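Local coordinates for putative uncharacterized protein (Streptococcus pyogenes serotype M1, PDB 3VZH), which probably cleaves precursor CRISPR RNA as a Cas5d-type endoribonuclease, serving bacterial defence against mobile genetic elements, at residues Y34-R39 and G171-S176; N57-V62 and Y97-H102; E61-N66 and N198-F203; Q69-G74 and Y91-V96. All coordinates share one frame; numbering follows the deposited sequence.

Contact 1. Residues Y34-R39 and G171-S176; sequences YSVPTR and GIMFHS
The Y34 ring carries the methyl of M173 over one face, with M173 CE 3.7 Å from the ring centroid and 25° off its normal, displaced toward the CB end so that Y34 CG and M173 CE lie 3.4 Å apart. In plane at the edge of that ring, a water bonds to Y34 OH and donates to I172 O. The F174 ring has S176 N over the centre of one face and the methyl CG2 of T38 at its edge, whereas the H175 ring has R39 CB over a face and S176 OG in its plane, 2.6 Å from H175 ND1. A bend at the last torsion of M173 (chi3 68°) turns CE onto the tyrosine; M173 SD makes an oblique Met-aromatic contact and rests 3.9 Å from V36 CG2. Y34 OH is gripped a second time, accepting F174 N at 3.0 Å in an almost straight bond (177°). R39 runs alongside H175, with R39 NH1 3.6 Å from H175 CE1; R39 NH2 reaches V59 O and H175 NE2 reaches K204 O. A water joins R39 N to F174 O, while V36 O is buried without a partner. T38 N-caps helix 39-49, OG1 bonded to A41 N, and the consecutive H175 and S176 stand opposite Y190: a capped helix start laid against a strand with a classic beta bulge.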
# COMPACT_ATOMS: atom_id res chain seq x y z
N TYR A 34 3.65 -2.69 -13.05
CA TYR A 34 4.87 -3.00 -12.31
C TYR A 34 4.70 -4.37 -11.80
O TYR A 34 3.55 -4.87 -11.70
CB TYR A 34 4.96 -2.07 -11.09
CG TYR A 34 5.46 -0.66 -11.41
CD1 TYR A 34 6.74 -0.46 -11.97
CD2 TYR A 34 4.67 0.47 -11.10
CE1 TYR A 34 7.22 0.85 -12.27
CE2 TYR A 34 5.15 1.79 -11.39
CZ TYR A 34 6.42 1.96 -11.94
OH TYR A 34 6.91 3.25 -12.17
N SER A 35 5.81 -4.98 -11.40
CA SER A 35 5.73 -6.33 -10.93
C SER A 35 5.23 -6.46 -9.51
O SER A 35 4.96 -7.57 -9.06
CB SER A 35 7.17 -6.94 -10.94
OG SER A 35 7.75 -6.88 -12.23
N VAL A 36 5.22 -5.35 -8.77
CA VAL A 36 4.77 -5.39 -7.39
C VAL A 36 4.01 -4.06 -7.14
O VAL A 36 4.07 -3.14 -7.95
CB VAL A 36 5.95 -5.54 -6.38
CG1 VAL A 36 6.75 -6.84 -6.64
CG2 VAL A 36 6.88 -4.38 -6.51
N PRO A 37 3.29 -3.95 -6.00
CA PRO A 37 2.57 -2.67 -5.80
C PRO A 37 3.46 -1.44 -5.61
O PRO A 37 4.61 -1.56 -5.18
CB PRO A 37 1.69 -2.92 -4.56
CG PRO A 37 1.89 -4.38 -4.16
CD PRO A 37 3.13 -4.88 -4.87
N THR A 38 2.99 -0.26 -6.03
CA THR A 38 3.66 0.99 -5.64
C THR A 38 3.18 1.39 -4.20
O THR A 38 2.06 0.95 -3.73
CB THR A 38 3.30 2.12 -6.60
OG1 THR A 38 1.88 2.23 -6.60
CG2 THR A 38 3.84 1.81 -8.03
N ARG A 39 3.96 2.22 -3.50
CA ARG A 39 3.53 2.74 -2.21
C ARG A 39 2.19 3.45 -2.35
O ARG A 39 1.26 3.26 -1.51
CB ARG A 39 4.55 3.64 -1.55
CG ARG A 39 4.28 3.63 -0.03
CD ARG A 39 4.60 4.93 0.65
NE ARG A 39 4.99 4.64 2.01
CZ ARG A 39 5.48 5.53 2.84
NH1 ARG A 39 5.59 6.79 2.45
NH2 ARG A 39 5.86 5.14 4.05
N GLY A 171 14.42 -1.96 -9.71
CA GLY A 171 14.79 -0.71 -10.46
C GLY A 171 13.96 0.43 -9.96
O GLY A 171 13.31 0.33 -8.93
N ILE A 172 13.88 1.50 -10.75
CA ILE A 172 13.22 2.67 -10.25
C ILE A 172 11.70 2.55 -10.42
O ILE A 172 11.20 2.25 -11.50
CB ILE A 172 13.65 3.90 -11.09
CG1 ILE A 172 15.17 4.04 -11.08
CG2 ILE A 172 13.08 5.16 -10.46
CD1 ILE A 172 15.78 4.28 -9.70
N MET A 173 10.95 2.76 -9.35
CA MET A 173 9.48 2.66 -9.36
C MET A 173 8.90 3.96 -8.89
O MET A 173 9.44 4.60 -7.95
CB MET A 173 9.03 1.54 -8.38
CG MET A 173 9.24 0.17 -9.01
SD MET A 173 8.52 -1.20 -8.03
CE MET A 173 6.82 -0.69 -8.33
N PHE A 174 7.79 4.37 -9.49
CA PHE A 174 6.94 5.38 -8.86
C PHE A 174 6.71 5.05 -7.38
O PHE A 174 6.43 3.89 -7.02
CB PHE A 174 5.63 5.49 -9.63
CG PHE A 174 4.69 6.50 -9.06
CD1 PHE A 174 3.51 6.07 -8.47
CD2 PHE A 174 4.96 7.86 -9.12
CE1 PHE A 174 2.61 7.00 -7.91
CE2 PHE A 174 4.06 8.80 -8.59
CZ PHE A 174 2.87 8.36 -7.98
N HIS A 175 6.87 6.06 -6.52
CA HIS A 175 6.66 5.92 -5.08
C HIS A 175 5.33 6.57 -4.75
O HIS A 175 4.40 5.89 -4.35
CB HIS A 175 7.77 6.66 -4.35
CG HIS A 175 7.70 6.59 -2.83
ND1 HIS A 175 6.94 7.44 -2.10
CD2 HIS A 175 8.40 5.78 -1.92
CE1 HIS A 175 7.14 7.16 -0.77
NE2 HIS A 175 8.06 6.18 -0.68
N SER A 176 5.23 7.89 -4.91
CA SER A 176 3.99 8.61 -4.61
C SER A 176 4.06 10.03 -5.07
O SER A 176 5.13 10.51 -5.47
CB SER A 176 3.66 8.56 -3.11
OG SER A 176 4.77 8.88 -2.30
O HOH W 1 9.32 3.59 -13.02
O HOH W 2 6.68 2.41 -4.77
O HOH W 3 3.79 8.03 0.42

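Contact 2. Residues N57-V62 and Y97-H102; sequences NIVTEV and YLIKFH
V59 and I99 meet in the tightly packed half of this contact, V59 CG1 standing 3.7 Å from I99 CG2. On the same face V59 CG2 leans on F101 CB, and V62 CG2 lies 3.8 Å from Y97 CB, the two side chains running side by side. V46 and L42 of helix 39-49 pack on V59 and V62 respectively.

The opposite face is mixed: H102 packs closely, but T60 and K100 are bridged by water. H102 turns its ring back over I58, whose CB sits 3.9 Å from the ring centroid and 19° off the normal, while T60 CG2 comes to the ring's edge, 3.5 Å from H102 CE1. The fully extended K100 (chi1 177°) passes T60 OG1 with its CG. Two waters meet that hydroxyl, which they join to H102 ND1 and to K100 NZ.

Between the faces, T60 N gives K100 O a bond of 2.9 Å, and E61 N adds a weak one to the same oxygen. Two consecutive residues, T60 and E61, stand opposite the single residue K100, a classic beta bulge set between two neighbouring strands of the antiparallel sheet in the RRM-like, ferredoxin-type fold of Cas5 proteins.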
# COMPACT_ATOMS: atom_id res chain seq x y z
N ASN A 57 -2.61 7.58 7.09
CA ASN A 57 -2.07 6.21 7.11
C ASN A 57 -0.66 6.19 6.45
O ASN A 57 -0.47 6.81 5.38
CB ASN A 57 -3.01 5.33 6.28
CG ASN A 57 -4.31 5.06 7.01
OD1 ASN A 57 -4.31 4.74 8.22
ND2 ASN A 57 -5.41 5.13 6.29
N ILE A 58 0.22 5.44 7.08
CA ILE A 58 1.63 5.33 6.69
C ILE A 58 1.92 3.88 6.43
O ILE A 58 2.03 3.06 7.40
CB ILE A 58 2.58 5.80 7.81
CG1 ILE A 58 2.32 7.27 8.28
CG2 ILE A 58 4.04 5.68 7.35
CD1 ILE A 58 2.22 8.29 7.14
N VAL A 59 2.09 3.53 5.17
CA VAL A 59 2.38 2.12 4.82
C VAL A 59 3.88 1.92 4.96
O VAL A 59 4.67 2.64 4.31
CB VAL A 59 1.93 1.73 3.38
CG1 VAL A 59 2.45 0.31 3.04
CG2 VAL A 59 0.36 1.71 3.31
N THR A 60 4.30 0.97 5.78
CA THR A 60 5.77 0.89 6.02
C THR A 60 6.43 -0.31 5.35
O THR A 60 7.66 -0.31 5.09
CB THR A 60 6.13 0.85 7.50
OG1 THR A 60 5.52 -0.28 8.13
CG2 THR A 60 5.71 2.18 8.16
N GLU A 61 5.65 -1.35 5.08
CA GLU A 61 6.22 -2.61 4.59
C GLU A 61 5.17 -3.41 3.84
O GLU A 61 3.95 -3.35 4.21
CB GLU A 61 6.81 -3.42 5.72
CG GLU A 61 7.81 -4.44 5.22
CD GLU A 61 8.54 -5.08 6.39
OE1 GLU A 61 7.97 -5.93 7.05
OE2 GLU A 61 9.70 -4.71 6.63
N VAL A 62 5.57 -4.09 2.77
CA VAL A 62 4.66 -5.11 2.14
C VAL A 62 5.37 -6.40 1.86
O VAL A 62 6.59 -6.39 1.61
CB VAL A 62 4.03 -4.56 0.83
CG1 VAL A 62 5.10 -4.19 -0.28
CG2 VAL A 62 3.00 -5.57 0.24
N TYR A 97 -0.80 -9.96 -0.89
CA TYR A 97 0.16 -8.97 -0.33
C TYR A 97 -0.22 -8.80 1.11
O TYR A 97 -1.47 -8.68 1.44
CB TYR A 97 -0.02 -7.61 -0.98
CG TYR A 97 0.26 -7.64 -2.46
CD1 TYR A 97 1.52 -7.98 -2.94
CD2 TYR A 97 -0.73 -7.31 -3.36
CE1 TYR A 97 1.75 -8.04 -4.34
CE2 TYR A 97 -0.51 -7.35 -4.73
CZ TYR A 97 0.75 -7.70 -5.20
OH TYR A 97 0.95 -7.74 -6.57
N LEU A 98 0.76 -8.85 2.01
CA LEU A 98 0.46 -8.54 3.38
C LEU A 98 1.04 -7.14 3.60
O LEU A 98 2.27 -6.87 3.28
CB LEU A 98 1.12 -9.60 4.32
CG LEU A 98 0.96 -11.03 3.85
CD1 LEU A 98 1.63 -11.88 4.93
CD2 LEU A 98 -0.52 -11.46 3.75
N ILE A 99 0.24 -6.22 4.17
CA ILE A 99 0.65 -4.84 4.30
C ILE A 99 0.79 -4.60 5.83
O ILE A 99 -0.13 -4.91 6.59
CB ILE A 99 -0.44 -3.88 3.74
CG1 ILE A 99 -0.80 -4.27 2.29
CG2 ILE A 99 0.04 -2.41 3.75
CD1 ILE A 99 -1.95 -3.44 1.67
N LYS A 100 1.87 -3.95 6.20
CA LYS A 100 2.11 -3.42 7.57
C LYS A 100 1.98 -1.91 7.49
O LYS A 100 2.61 -1.29 6.62
CB LYS A 100 3.50 -3.83 8.01
CG LYS A 100 3.88 -3.27 9.38
CD LYS A 100 5.34 -3.68 9.73
CE LYS A 100 5.72 -3.13 11.12
NZ LYS A 100 7.18 -3.38 11.41
N PHE A 101 1.16 -1.31 8.36
CA PHE A 101 0.97 0.12 8.27
C PHE A 101 0.61 0.67 9.66
O PHE A 101 0.27 -0.12 10.55
CB PHE A 101 -0.05 0.48 7.25
CG PHE A 101 -1.49 0.09 7.60
CD1 PHE A 101 -2.40 1.07 8.08
CD2 PHE A 101 -1.92 -1.18 7.36
CE1 PHE A 101 -3.75 0.69 8.37
CE2 PHE A 101 -3.25 -1.56 7.65
CZ PHE A 101 -4.15 -0.62 8.11
N HIS A 102 0.63 1.99 9.81
CA HIS A 102 0.17 2.60 11.08
C HIS A 102 -0.35 3.92 10.72
O HIS A 102 -0.36 4.24 9.53
CB HIS A 102 1.33 2.65 12.09
CG HIS A 102 2.46 3.56 11.65
ND1 HIS A 102 3.53 3.12 10.98
CD2 HIS A 102 2.66 4.97 11.88
CE1 HIS A 102 4.39 4.17 10.75
NE2 HIS A 102 3.85 5.31 11.33
O HOH W 4 3.73 0.45 10.15
O HOH W 5 7.92 -1.35 9.22

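Contact 3. Residues E61-N66 and N198-F203; sequences EVKVIN and NGVITF
E61 faces T202 in a non-hydrogen-bonded antiparallel pair, its side chain leaning over to V200 on the same sheet face. Its CB is 4.0 Å from I201 O. CG, placed anti to the backbone N (chi1 -160°), touches V200 CG1, and E61 CD presses closer on V200 CG1, at 3.4 Å. At the tip OE2 accepts the hydroxyl proton of T202, OG1 to OE2 3.0 Å, on its anti side and 21° out of the carboxylate plane; OE1 takes Y156 OH. Both carboxylate oxygens are therefore engaged, which probably favours the charged form.

On the other face V62 CG1 meets F203 CE2 at 3.6 Å, and I201 CG2 lies over one face of the phenyl ring, whose edge meets E61 N in plane. V62 and I201 exchange two backbone bonds, and V64 N reaches G199 O at 2.7 Å. G199 has the positive phi of the turn that starts the second strand.

Strand 55-64 runs between strands 95-105 and 200-213. L42 of helix 39-49 packs on V62 and F203, and Y156 of helix 153-158 meets E61 and also K63, by a K63 NZ to Y156 O hydrogen bond and a cation-pi contact.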
# COMPACT_ATOMS: atom_id res chain seq x y z
N GLU A 61 5.65 -1.35 5.08
CA GLU A 61 6.22 -2.61 4.59
C GLU A 61 5.17 -3.41 3.84
O GLU A 61 3.95 -3.35 4.21
CB GLU A 61 6.81 -3.42 5.72
CG GLU A 61 7.81 -4.44 5.22
CD GLU A 61 8.54 -5.08 6.39
OE1 GLU A 61 7.97 -5.93 7.05
OE2 GLU A 61 9.70 -4.71 6.63
N VAL A 62 5.57 -4.09 2.77
CA VAL A 62 4.66 -5.11 2.14
C VAL A 62 5.37 -6.40 1.86
O VAL A 62 6.59 -6.39 1.61
CB VAL A 62 4.03 -4.56 0.83
CG1 VAL A 62 5.10 -4.19 -0.28
CG2 VAL A 62 3.00 -5.57 0.24
N LYS A 63 4.66 -7.53 2.02
CA LYS A 63 5.21 -8.83 1.70
C LYS A 63 4.47 -9.37 0.49
O LYS A 63 3.20 -9.45 0.49
CB LYS A 63 5.18 -9.88 2.85
CG LYS A 63 5.83 -9.35 4.13
CD LYS A 63 5.78 -10.34 5.28
CE LYS A 63 6.55 -11.54 5.03
NZ LYS A 63 6.95 -12.05 6.40
N VAL A 64 5.22 -9.63 -0.57
CA VAL A 64 4.69 -10.25 -1.82
C VAL A 64 4.73 -11.76 -1.64
O VAL A 64 5.80 -12.38 -1.64
CB VAL A 64 5.59 -9.75 -3.02
CG1 VAL A 64 5.10 -10.37 -4.33
CG2 VAL A 64 5.59 -8.22 -3.09
N ILE A 65 3.55 -12.36 -1.41
CA ILE A 65 3.50 -13.77 -1.00
C ILE A 65 3.55 -14.69 -2.17
O ILE A 65 4.12 -15.78 -2.05
CB ILE A 65 2.22 -14.03 -0.16
CG1 ILE A 65 2.31 -13.14 1.12
CG2 ILE A 65 2.21 -15.51 0.26
CD1 ILE A 65 3.58 -13.33 1.98
N ASN A 66 2.97 -14.27 -3.30
CA ASN A 66 2.79 -15.21 -4.44
C ASN A 66 3.81 -14.98 -5.55
O ASN A 66 4.13 -13.80 -5.86
CB ASN A 66 1.38 -15.12 -5.09
CG ASN A 66 0.31 -15.79 -4.25
OD1 ASN A 66 0.62 -16.34 -3.18
ND2 ASN A 66 -0.99 -15.73 -4.71
N ASN A 198 13.60 -11.29 0.09
CA ASN A 198 12.81 -12.37 0.59
C ASN A 198 11.33 -12.13 0.43
O ASN A 198 10.54 -12.56 1.30
CB ASN A 198 13.17 -12.62 2.06
CG ASN A 198 14.67 -12.94 2.23
OD1 ASN A 198 15.16 -13.82 1.58
ND2 ASN A 198 15.36 -12.22 3.11
N GLY A 199 10.98 -11.41 -0.62
CA GLY A 199 9.58 -11.02 -0.82
C GLY A 199 9.10 -9.75 -0.12
O GLY A 199 7.92 -9.38 -0.27
N VAL A 200 9.99 -9.10 0.66
CA VAL A 200 9.64 -7.99 1.54
C VAL A 200 10.09 -6.68 0.90
O VAL A 200 11.28 -6.53 0.54
CB VAL A 200 10.34 -8.08 2.92
CG1 VAL A 200 9.74 -6.96 3.80
CG2 VAL A 200 10.02 -9.44 3.55
N ILE A 201 9.20 -5.72 0.82
CA ILE A 201 9.60 -4.39 0.33
C ILE A 201 9.36 -3.43 1.50
O ILE A 201 8.19 -3.26 1.96
CB ILE A 201 8.80 -3.89 -0.90
CG1 ILE A 201 9.06 -4.81 -2.09
CG2 ILE A 201 9.30 -2.48 -1.30
CD1 ILE A 201 8.15 -4.60 -3.25
N THR A 202 10.44 -2.81 1.98
CA THR A 202 10.37 -1.90 3.17
C THR A 202 10.47 -0.50 2.62
O THR A 202 11.53 -0.10 2.02
CB THR A 202 11.47 -2.17 4.20
OG1 THR A 202 11.44 -3.53 4.53
CG2 THR A 202 11.30 -1.38 5.55
N PHE A 203 9.41 0.24 2.77
CA PHE A 203 9.38 1.50 2.09
C PHE A 203 10.24 2.62 2.68
O PHE A 203 10.34 2.75 3.89
CB PHE A 203 7.94 1.98 1.92
CG PHE A 203 7.17 1.09 1.01
CD1 PHE A 203 7.33 1.17 -0.38
CD2 PHE A 203 6.31 0.13 1.56
CE1 PHE A 203 6.66 0.31 -1.22
CE2 PHE A 203 5.61 -0.74 0.72
CZ PHE A 203 5.77 -0.64 -0.68

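Contact 4. Residues Q69-G74 and Y91-V96; sequences QTELQG and YLSDVV
E71 and Y91 form an antiparallel hydrogen-bonded pair, with E71 N to Y91 O 2.9 Å and Y91 N to E71 O 2.8 Å, while the local axes of strands 70-74 and 91-93 diverge from antiparallel, at 136°. One step along, S93 N bonds to Q69 O at 2.9 Å, but from above the carbonyl plane, 43° out of it. T70 CA makes a CA-H...O contact, 3.0 Å, with Y91 O on the other strand, and L92 CD2 lies against Q69 O.

Side chains add modest contacts. E71 CG lies 3.8 Å from S93 CB; a bend at chi2 (-81°) then turns the carboxylate, and a water bridges E71 OE1 to S93 OG. Q73 crosses Y91 obliquely: its CB comes in the plane of the ring at the edge, 4.0 Å from Y91 CE2, and the ring's hydroxyl bonds to E143 OE2. Beyond its carbonyl bond, Q69 reaches the other segment through water. One water joins Q69 N to S93 O, and two more take Q69 NE2 to D94 O and to D94 OD2, spanning the corner at which the chain passes from strand 88-93 into strand 95-105.

Strand 88-93 is the middle strand of a small three-stranded sheet, flanked by 17-18 and 70-74; L92 shares a backbone bond with A18, and R17 touches E71, Y91 and S93. With few apolar contacts across it, this is an outer-strand pairing held mainly by main-chain bonds and water bridges, with Y91 and S93 buried beside the exposed strand 70-74.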
# COMPACT_ATOMS: atom_id res chain seq x y z
N GLN A 69 3.17 -13.45 -11.72
CA GLN A 69 2.66 -14.04 -12.98
C GLN A 69 1.87 -12.93 -13.61
O GLN A 69 1.36 -12.07 -12.89
CB GLN A 69 1.67 -15.17 -12.61
CG GLN A 69 2.30 -16.38 -11.91
CD GLN A 69 1.33 -17.55 -11.81
OE1 GLN A 69 1.34 -18.42 -12.65
NE2 GLN A 69 0.48 -17.55 -10.79
N THR A 70 1.82 -12.89 -14.93
CA THR A 70 1.08 -11.86 -15.62
C THR A 70 0.13 -12.48 -16.64
O THR A 70 0.29 -13.65 -17.03
CB THR A 70 2.04 -10.87 -16.35
OG1 THR A 70 2.66 -11.51 -17.46
CG2 THR A 70 3.16 -10.30 -15.37
N GLU A 71 -0.84 -11.65 -17.06
CA GLU A 71 -1.81 -12.03 -18.04
C GLU A 71 -2.06 -10.85 -18.90
O GLU A 71 -2.09 -9.71 -18.44
CB GLU A 71 -3.13 -12.42 -17.36
CG GLU A 71 -3.00 -13.72 -16.60
CD GLU A 71 -3.12 -14.95 -17.50
OE1 GLU A 71 -2.90 -16.06 -17.01
OE2 GLU A 71 -3.43 -14.83 -18.70
N LEU A 72 -2.27 -11.15 -20.17
CA LEU A 72 -2.37 -10.12 -21.19
C LEU A 72 -3.81 -9.96 -21.55
O LEU A 72 -4.55 -10.95 -21.66
CB LEU A 72 -1.56 -10.60 -22.40
CG LEU A 72 -1.11 -9.68 -23.56
CD1 LEU A 72 -0.64 -8.32 -23.05
CD2 LEU A 72 -0.01 -10.39 -24.39
N GLN A 73 -4.25 -8.72 -21.77
CA GLN A 73 -5.60 -8.53 -22.25
C GLN A 73 -5.58 -7.59 -23.51
O GLN A 73 -5.07 -6.46 -23.43
CB GLN A 73 -6.52 -7.94 -21.15
CG GLN A 73 -7.93 -7.61 -21.73
CD GLN A 73 -8.86 -7.16 -20.64
OE1 GLN A 73 -8.88 -5.97 -20.29
NE2 GLN A 73 -9.58 -8.10 -20.05
N GLY A 74 -6.09 -8.05 -24.64
CA GLY A 74 -6.12 -7.23 -25.85
C GLY A 74 -7.45 -6.48 -25.85
O GLY A 74 -8.48 -7.08 -25.51
N TYR A 91 -1.63 -7.41 -16.93
CA TYR A 91 -1.95 -7.47 -15.50
C TYR A 91 -1.10 -8.45 -14.71
O TYR A 91 -0.69 -9.42 -15.24
CB TYR A 91 -3.42 -7.98 -15.34
CG TYR A 91 -4.44 -7.01 -15.84
CD1 TYR A 91 -4.96 -6.02 -14.98
CD2 TYR A 91 -4.93 -7.09 -17.18
CE1 TYR A 91 -5.91 -5.10 -15.44
CE2 TYR A 91 -5.89 -6.16 -17.66
CZ TYR A 91 -6.38 -5.18 -16.78
OH TYR A 91 -7.33 -4.26 -17.20
N LEU A 92 -0.89 -8.19 -13.42
CA LEU A 92 -0.47 -9.29 -12.54
C LEU A 92 -1.64 -10.18 -12.33
O LEU A 92 -2.81 -9.71 -12.25
CB LEU A 92 -0.02 -8.64 -11.20
CG LEU A 92 1.30 -7.86 -11.31
CD1 LEU A 92 1.44 -7.02 -10.00
CD2 LEU A 92 2.42 -8.94 -11.39
N SER A 93 -1.36 -11.45 -12.02
CA SER A 93 -2.40 -12.40 -11.80
C SER A 93 -2.23 -13.10 -10.45
O SER A 93 -1.11 -13.30 -10.02
CB SER A 93 -2.26 -13.47 -12.91
OG SER A 93 -3.28 -14.38 -12.75
N ASP A 94 -3.33 -13.43 -9.78
CA ASP A 94 -3.32 -14.25 -8.54
C ASP A 94 -2.32 -13.73 -7.45
O ASP A 94 -1.30 -14.32 -7.14
CB ASP A 94 -3.06 -15.71 -8.91
CG ASP A 94 -3.36 -16.63 -7.78
OD1 ASP A 94 -3.83 -16.15 -6.75
OD2 ASP A 94 -3.00 -17.82 -7.80
N VAL A 95 -2.59 -12.53 -6.95
CA VAL A 95 -1.69 -11.76 -6.06
C VAL A 95 -2.18 -11.89 -4.64
O VAL A 95 -3.44 -11.97 -4.40
CB VAL A 95 -1.58 -10.27 -6.49
CG1 VAL A 95 -1.00 -10.21 -7.94
CG2 VAL A 95 -2.93 -9.51 -6.37
N VAL A 96 -1.20 -12.01 -3.69
CA VAL A 96 -1.47 -11.91 -2.23
C VAL A 96 -0.41 -10.97 -1.66
O VAL A 96 0.75 -11.11 -1.94
CB VAL A 96 -1.33 -13.28 -1.54
CG1 VAL A 96 -1.35 -13.05 -0.04
CG2 VAL A 96 -2.43 -14.30 -1.93
O HOH W 6 1.48 -12.58 -9.37
O HOH W 7 0.60 -16.08 -8.38
O HOH W 8 -2.36 -18.86 -10.28
O HOH W 9 -2.21 -16.38 -14.36

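Contacts 2 and 3 use the two sides of strand 55-64, sharing E61 and V62, and with contact 1 all three touch helix 39-49: its capped start belongs to contact 1, and it covers apolar faces in the other two. Contact 1 is buried and mixes sulfur, aromatic and water-mediated contacts with no strand pairing between its segments; contact 2 is also buried, but is a true strand pair with water bridges on one face; contact 3 is partly buried, with an acid-hydroxyl bond at exposed T202. Contact 4 lies farthest out, about 18 Å from the chain centre, and relies on backbone and water. It still reaches inward, where N66 bonds to D94 and L92 packs on the main-chain carbonyls of Y34 and S35.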